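Local coordinates for putative cell surface protein (Streptococcus pyogenes, PDB 4OFQ) that is a streptococcal cell-surface adhesin of the antigen I/II family, its C-terminal region built of beta-sandwich domains and probably serving in attachment, at residues 247-258 with 309-320. Sequence-based numbering, arbitrary orientation.
Sequences HDLYQKDKVLAT and GADAFVVVKRIK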
ATOM      1  N   HIS A 247      -9.872  27.313  25.223  1.00 13.41           N
ATOM      2  CA  HIS A 247     -10.826  26.735  26.179  1.00 17.76           C
ATOM      3  C   HIS A 247     -10.291  25.519  26.940  1.00 15.81           C
ATOM      4  O   HIS A 247     -10.753  25.206  28.044  1.00 13.70           O
ATOM      5  CB  HIS A 247     -12.114  26.329  25.454  1.00 12.60           C
ATOM      6  CG  HIS A 247     -12.912  27.481  24.933  1.00 14.33           C
ATOM      7  ND1 HIS A 247     -12.513  28.230  23.847  1.00 13.11           N
ATOM      8  CD2 HIS A 247     -14.088  28.012  25.346  1.00 13.01           C
ATOM      9  CE1 HIS A 247     -13.405  29.179  23.616  1.00 15.56           C
ATOM     10  NE2 HIS A 247     -14.376  29.063  24.507  1.00 14.26           N
ATOM     11  N   ASP A 248      -9.342  24.818  26.337  1.00 16.06           N
ATOM     12  CA  ASP A 248      -8.789  23.595  26.923  1.00 15.49           C
ATOM     13  C   ASP A 248      -7.336  23.849  27.276  1.00 17.11           C
ATOM     14  O   ASP A 248      -6.528  24.188  26.411  1.00 18.36           O
ATOM     15  CB  ASP A 248      -8.830  22.432  25.935  1.00 13.82           C
ATOM     16  CG  ASP A 248     -10.184  21.735  25.863  1.00 15.58           C
ATOM     17  OD1 ASP A 248     -11.049  21.970  26.731  1.00 14.02           O
ATOM     18  OD2 ASP A 248     -10.373  20.941  24.910  1.00 13.59           O
ATOM     19  N   LEU A 249      -6.994  23.692  28.545  1.00 13.27           N
ATOM     20  CA  LEU A 249      -5.612  23.894  28.953  1.00 17.84           C
ATOM     21  C   LEU A 249      -4.953  22.538  29.220  1.00 19.18           C
ATOM     22  O   LEU A 249      -5.287  21.860  30.194  1.00 19.98           O
ATOM     23  CB  LEU A 249      -5.558  24.795  30.188  1.00 17.18           C
ATOM     24  CG  LEU A 249      -4.203  25.026  30.865  1.00 25.72           C
ATOM     25  CD1 LEU A 249      -3.292  25.890  30.008  1.00 31.21           C
ATOM     26  CD2 LEU A 249      -4.413  25.640  32.230  1.00 28.26           C
ATOM     27  N   TYR A 250      -4.035  22.150  28.336  1.00 14.53           N
ATOM     28  CA  TYR A 250      -3.285  20.897  28.460  1.00 17.64           C
ATOM     29  C   TYR A 250      -2.673  20.703  29.848  1.00 17.96           C
ATOM     30  O   TYR A 250      -2.037  21.609  30.392  1.00 17.54           O
ATOM     31  CB  TYR A 250      -2.185  20.827  27.390  1.00 21.09           C
ATOM     32  CG  TYR A 250      -1.322  19.583  27.439  1.00 20.14           C
ATOM     33  CD1 TYR A 250      -1.718  18.411  26.813  1.00 18.24           C
ATOM     34  CD2 TYR A 250      -0.099  19.590  28.090  1.00 22.10           C
ATOM     35  CE1 TYR A 250      -0.921  17.269  26.855  1.00 18.26           C
ATOM     36  CE2 TYR A 250       0.707  18.455  28.134  1.00 14.85           C
ATOM     37  CZ  TYR A 250       0.289  17.305  27.515  1.00 13.52           C
ATOM     38  OH  TYR A 250       1.091  16.190  27.563  1.00 15.47           O
ATOM     39  N   GLN A 251      -2.876  19.514  30.411  1.00 14.35           N
ATOM     40  CA  GLN A 251      -2.300  19.167  31.711  1.00 18.25           C
ATOM     41  C   GLN A 251      -1.224  18.096  31.564  1.00 17.48           C
ATOM     42  O   GLN A 251      -0.086  18.294  31.982  1.00 17.09           O
ATOM     43  CB  GLN A 251      -3.382  18.679  32.675  1.00 16.62           C
ATOM     44  CG  GLN A 251      -4.492  19.690  32.934  1.00 21.96           C
ATOM     45  CD  GLN A 251      -3.981  20.910  33.660  1.00 22.69           C
ATOM     46  OE1 GLN A 251      -3.406  20.798  34.747  1.00 22.05           O
ATOM     47  NE2 GLN A 251      -4.168  22.088  33.059  1.00 23.21           N
ATOM     48  N   LYS A 252      -1.583  16.969  30.961  1.00 18.10           N
ATOM     49  CA  LYS A 252      -0.654  15.846  30.853  1.00 15.93           C
ATOM     50  C   LYS A 252      -1.171  14.814  29.860  1.00 13.88           C
ATOM     51  O   LYS A 252      -2.334  14.855  29.458  1.00 15.93           O
ATOM     52  CB  LYS A 252      -0.475  15.190  32.224  1.00 15.79           C
ATOM     53  CG  LYS A 252      -1.625  14.276  32.618  1.00 22.55           C
ATOM     54  CD  LYS A 252      -1.293  13.491  33.879  1.00 31.30           C
ATOM     55  CE  LYS A 252      -1.941  12.119  33.870  1.00 33.50           C
ATOM     56  NZ  LYS A 252      -1.474  11.260  32.749  1.00 28.32           N
ATOM     57  N   ASP A 253      -0.311  13.886  29.450  1.00 13.90           N
ATOM     58  CA  ASP A 253      -0.799  12.789  28.628  1.00 11.99           C
ATOM     59  C   ASP A 253      -0.346  11.441  29.160  1.00 12.47           C
ATOM     60  O   ASP A 253       0.362  11.356  30.174  1.00 13.74           O
ATOM     61  CB  ASP A 253      -0.397  12.961  27.161  1.00 11.27           C
ATOM     62  CG  ASP A 253       1.106  12.842  26.946  1.00 15.81           C
ATOM     63  OD1 ASP A 253       1.855  12.688  27.937  1.00 21.70           O
ATOM     64  OD2 ASP A 253       1.547  12.907  25.778  1.00 17.09           O
ATOM     65  N   LYS A 254      -0.788  10.395  28.478  1.00 16.62           N
ATOM     66  CA  LYS A 254      -0.353   9.033  28.757  1.00 14.37           C
ATOM     67  C   LYS A 254      -0.550   8.256  27.463  1.00 13.98           C
ATOM     68  O   LYS A 254      -1.421   8.597  26.662  1.00 13.10           O
ATOM     69  CB  LYS A 254      -1.205   8.422  29.880  1.00 17.03           C
ATOM     70  CG  LYS A 254      -0.877   6.968  30.190  1.00 24.17           C
ATOM     71  CD  LYS A 254      -1.515   6.487  31.498  1.00 29.14           C
ATOM     72  CE  LYS A 254      -3.031   6.573  31.454  1.00 27.35           C
ATOM     73  NZ  LYS A 254      -3.662   5.948  32.664  1.00 28.06           N
ATOM     74  N   VAL A 255       0.255   7.228  27.239  1.00 12.27           N
ATOM     75  CA  VAL A 255       0.079   6.408  26.039  1.00 10.59           C
ATOM     76  C   VAL A 255       0.218   4.922  26.403  1.00 11.18           C
ATOM     77  O   VAL A 255       1.177   4.531  27.087  1.00 13.10           O
ATOM     78  CB  VAL A 255       1.079   6.824  24.926  1.00 10.41           C
ATOM     79  CG1 VAL A 255       2.511   6.802  25.457  1.00 11.99           C
ATOM     80  CG2 VAL A 255       0.932   5.906  23.704  1.00 11.29           C
ATOM     81  N   LEU A 256      -0.760   4.110  25.995  1.00 10.71           N
ATOM     82  CA  LEU A 256      -0.815   2.704  26.401  1.00 13.77           C
ATOM     83  C   LEU A 256      -0.895   1.766  25.205  1.00 13.35           C
ATOM     84  O   LEU A 256      -1.557   2.064  24.213  1.00 11.49           O
ATOM     85  CB  LEU A 256      -2.042   2.446  27.275  1.00 13.69           C
ATOM     86  CG  LEU A 256      -2.187   3.314  28.522  1.00 16.22           C
ATOM     87  CD1 LEU A 256      -3.500   3.013  29.237  1.00 21.13           C
ATOM     88  CD2 LEU A 256      -1.008   3.075  29.434  1.00 13.62           C
ATOM     89  N   ALA A 257      -0.255   0.613  25.314  1.00 13.42           N
ATOM     90  CA  ALA A 257      -0.382  -0.398  24.268  1.00 15.97           C
ATOM     91  C   ALA A 257      -1.813  -0.920  24.257  1.00 13.96           C
ATOM     92  O   ALA A 257      -2.395  -1.161  25.316  1.00 13.83           O
ATOM     93  CB  ALA A 257       0.609  -1.535  24.498  1.00 16.86           C
ATOM     94  N   THR A 258      -2.397  -1.064  23.065  1.00 13.08           N
ATOM     95  CA  THR A 258      -3.741  -1.632  22.955  1.00 15.84           C
ATOM     96  C   THR A 258      -3.763  -3.072  22.441  1.00 17.41           C
ATOM     97  O   THR A 258      -4.832  -3.676  22.319  1.00 15.16           O
ATOM     98  CB  THR A 258      -4.652  -0.760  22.076  1.00 16.07           C
ATOM     99  OG1 THR A 258      -3.970  -0.438  20.862  1.00 16.46           O
ATOM    100  CG2 THR A 258      -5.011   0.526  22.804  1.00 16.70           C
ATOM    101  N   GLY A 309      -0.472  -1.259  18.226  1.00 11.58           N
ATOM    102  CA  GLY A 309      -1.461  -0.215  18.420  1.00 10.59           C
ATOM    103  C   GLY A 309      -1.297   0.454  19.771  1.00 10.02           C
ATOM    104  O   GLY A 309      -0.820  -0.173  20.725  1.00 12.85           O
ATOM    105  N   ALA A 310      -1.687   1.719  19.848  1.00 11.16           N
ATOM    106  CA  ALA A 310      -1.638   2.447  21.110  1.00 10.59           C
ATOM    107  C   ALA A 310      -2.745   3.486  21.153  1.00 14.14           C
ATOM    108  O   ALA A 310      -3.172   3.988  20.103  1.00  9.49           O
ATOM    109  CB  ALA A 310      -0.275   3.117  21.282  1.00 10.71           C
ATOM    110  N   ASP A 311      -3.206   3.792  22.367  1.00 13.18           N
ATOM    111  CA  ASP A 311      -4.130   4.900  22.600  1.00  9.71           C
ATOM    112  C   ASP A 311      -3.414   5.968  23.405  1.00 13.19           C
ATOM    113  O   ASP A 311      -2.640   5.657  24.324  1.00  9.73           O
ATOM    114  CB  ASP A 311      -5.351   4.460  23.409  1.00  8.42           C
ATOM    115  CG  ASP A 311      -6.318   3.620  22.609  1.00 16.51           C
ATOM    116  OD1 ASP A 311      -6.116   3.465  21.380  1.00 13.15           O
ATOM    117  OD2 ASP A 311      -7.273   3.101  23.222  1.00 18.28           O
ATOM    118  N   ALA A 312      -3.680   7.228  23.065  1.00  9.81           N
ATOM    119  CA  ALA A 312      -3.186   8.343  23.858  1.00 13.28           C
ATOM    120  C   ALA A 312      -4.334   8.941  24.661  1.00 13.82           C
ATOM    121  O   ALA A 312      -5.458   9.047  24.170  1.00 14.35           O
ATOM    122  CB  ALA A 312      -2.555   9.395  22.962  1.00 13.94           C
ATOM    123  N   PHE A 313      -4.056   9.311  25.906  1.00 12.45           N
ATOM    124  CA  PHE A 313      -5.051   9.989  26.728  1.00 12.19           C
ATOM    125  C   PHE A 313      -4.512  11.344  27.095  1.00 12.83           C
ATOM    126  O   PHE A 313      -3.463  11.450  27.738  1.00 14.37           O
ATOM    127  CB  PHE A 313      -5.348   9.200  28.001  1.00 11.74           C
ATOM    128  CG  PHE A 313      -5.977   7.870  27.742  1.00 14.58           C
ATOM    129  CD1 PHE A 313      -5.199   6.779  27.408  1.00 14.70           C
ATOM    130  CD2 PHE A 313      -7.356   7.720  27.786  1.00 16.67           C
ATOM    131  CE1 PHE A 313      -5.779   5.545  27.150  1.00 16.20           C
ATOM    132  CE2 PHE A 313      -7.938   6.490  27.538  1.00 16.52           C
ATOM    133  CZ  PHE A 313      -7.145   5.401  27.217  1.00 11.17           C
ATOM    134  N   VAL A 314      -5.250  12.378  26.716  1.00 10.70           N
ATOM    135  CA  VAL A 314      -4.805  13.746  26.901  1.00 12.86           C
ATOM    136  C   VAL A 314      -5.726  14.444  27.892  1.00  9.45           C
ATOM    137  O   VAL A 314      -6.933  14.543  27.657  1.00  9.16           O
ATOM    138  CB  VAL A 314      -4.796  14.504  25.553  1.00 11.44           C
ATOM    139  CG1 VAL A 314      -4.446  15.965  25.762  1.00 12.91           C
ATOM    140  CG2 VAL A 314      -3.803  13.847  24.600  1.00 14.25           C
ATOM    141  N   VAL A 315      -5.146  14.911  28.995  1.00 11.84           N
ATOM    142  CA  VAL A 315      -5.910  15.511  30.083  1.00 13.86           C
ATOM    143  C   VAL A 315      -5.817  17.029  29.985  1.00 14.97           C
ATOM    144  O   VAL A 315      -4.721  17.570  29.890  1.00 12.06           O
ATOM    145  CB  VAL A 315      -5.380  15.050  31.448  1.00 22.44           C
ATOM    146  CG1 VAL A 315      -6.106  15.755  32.556  1.00 19.57           C
ATOM    147  CG2 VAL A 315      -5.531  13.532  31.596  1.00 20.95           C
ATOM    148  N   VAL A 316      -6.971  17.706  29.971  1.00 11.68           N
ATOM    149  CA  VAL A 316      -7.014  19.164  29.895  1.00 13.69           C
ATOM    150  C   VAL A 316      -7.910  19.736  30.995  1.00 14.35           C
ATOM    151  O   VAL A 316      -8.750  19.031  31.555  1.00 14.23           O
ATOM    152  CB  VAL A 316      -7.522  19.671  28.506  1.00 14.73           C
ATOM    153  CG1 VAL A 316      -6.724  19.026  27.370  1.00 13.84           C
ATOM    154  CG2 VAL A 316      -9.017  19.385  28.336  1.00 10.12           C
ATOM    155  N   LYS A 317      -7.705  21.010  31.310  1.00 15.68           N
ATOM    156  CA  LYS A 317      -8.581  21.737  32.224  1.00 14.02           C
ATOM    157  C   LYS A 317      -9.433  22.720  31.405  1.00 16.88           C
ATOM    158  O   LYS A 317      -8.925  23.401  30.507  1.00 14.69           O
ATOM    159  CB  LYS A 317      -7.747  22.478  33.266  1.00 17.25           C
ATOM    160  CG  LYS A 317      -8.513  23.453  34.132  1.00 24.89           C
ATOM    161  CD  LYS A 317      -7.550  24.195  35.054  1.00 34.85           C
ATOM    162  CE  LYS A 317      -8.265  25.151  35.994  1.00 40.37           C
ATOM    163  NZ  LYS A 317      -7.287  25.842  36.895  1.00 40.11           N
ATOM    164  N   ARG A 318     -10.728  22.765  31.694  1.00 14.04           N
ATOM    165  CA  ARG A 318     -11.632  23.619  30.941  1.00 13.66           C
ATOM    166  C   ARG A 318     -11.593  25.004  31.564  1.00 15.61           C
ATOM    167  O   ARG A 318     -11.990  25.195  32.719  1.00 16.00           O
ATOM    168  CB  ARG A 318     -13.055  23.049  30.940  1.00 16.27           C
ATOM    169  CG  ARG A 318     -14.110  23.968  30.310  1.00 13.99           C
ATOM    170  CD  ARG A 318     -13.873  24.205  28.815  1.00 11.87           C
ATOM    171  NE  ARG A 318     -13.406  23.024  28.094  1.00 10.91           N
ATOM    172  CZ  ARG A 318     -14.194  22.072  27.596  1.00 12.94           C
ATOM    173  NH1 ARG A 318     -15.516  22.136  27.742  1.00 10.38           N
ATOM    174  NH2 ARG A 318     -13.649  21.051  26.945  1.00 10.55           N
ATOM    175  N   ILE A 319     -11.097  25.970  30.802  1.00 15.94           N
ATOM    176  CA  ILE A 319     -10.775  27.274  31.374  1.00 21.93           C
ATOM    177  C   ILE A 319     -11.684  28.421  30.934  1.00 16.43           C
ATOM    178  O   ILE A 319     -11.580  29.520  31.464  1.00 21.31           O
ATOM    179  CB  ILE A 319      -9.301  27.671  31.107  1.00 21.93           C
ATOM    180  CG1 ILE A 319      -8.986  27.620  29.609  1.00 20.36           C
ATOM    181  CG2 ILE A 319      -8.359  26.762  31.879  1.00 22.79           C
ATOM    182  CD1 ILE A 319      -7.798  28.476  29.203  1.00 25.84           C
ATOM    183  N   LYS A 320     -12.574  28.173  29.976  1.00 15.38           N
ATOM    184  CA  LYS A 320     -13.412  29.246  29.433  1.00 21.70           C
ATOM    185  C   LYS A 320     -14.768  28.716  28.967  1.00 16.92           C
ATOM    186  O   LYS A 320     -14.877  27.576  28.539  1.00 15.69           O
ATOM    187  CB  LYS A 320     -12.678  29.918  28.270  1.00 24.11           C
ATOM    188  CG  LYS A 320     -13.341  31.155  27.688  1.00 24.90           C
ATOM    189  CD  LYS A 320     -12.507  31.714  26.537  1.00 31.78           C
ATOM    190  CE  LYS A 320     -13.302  32.698  25.692  1.00 36.10           C
ATOM    191  NZ  LYS A 320     -13.767  33.876  26.470  1.00 42.77           N
TER
HETATM  192  O   HOH W   1      -3.486  10.852  30.796  1.00 18.46           O
HETATM  193  O   HOH W   2      -5.695   1.312  19.652  1.00 13.86           O
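Arg318 leaves its strand with CG opposite the backbone N (chi1 173°) and then folds back through bends at chi2 and chi3, which carries its guanidinium to Asp248, whose CG lies opposite its own carbonyl carbon (chi1 -82°). NE and NH2 both reach one carboxylate oxygen: Arg318 NH2 stands 2.8 Å from Asp248 OD1 on the syn side, and Arg318 NE 2.9 Å from the same OD1, nearly in line with its C-O bond. Held by NE and NH2 together, the carboxylate is gripped side-on; its plane lies 28° from the guanidinium plane, nearly coplanar. Asp248 OD2 turns to Tyr219, and Arg318 NH1 to Thr344 and Thr346. Val316 CG2 packs 3.6 Å from Asp248 CG.

The backbones pair antiparallel, and 248-257 is an outermost strand of a four-stranded sheet, its far side partly covered by backbone bonds to Leu275 and Gly272. A classic beta bulge interrupts the register where Gln251 and Lys252 both face Val315: Gln251 N lies 2.7 Å from Val315 O, whereas the bond from Lys252 N is weak. The side chain of Gln251, itself a bulge residue, turns back so that NE2 donates to Leu249 O at 3.1 Å, on the face of that carbonyl opposite Lys317 N.

On the side of Asp248, Tyr250 meets Val314 CG1 with its ring edge, CD1 to CG1 3.8 Å, and stacks on Tyr283; Val255 and Ala310 continue this face as apolar contacts toward strand 289-294, as expected of a sandwich interior. On the reverse side Leu256 CD1 touches Phe313 CE1 at 4.0 Å. At one end Lys320 CD lies over a face of the His247 ring; at the other a water joins Thr258 OG1 to Asp311 OD1, while Asp311 OD2 forms a salt bridge with Arg220.

With both Asp248 oxygens engaged in a largely buried setting, the carboxylate is probably kept ionised, its charge balanced by Arg318 on the same face of the sheet.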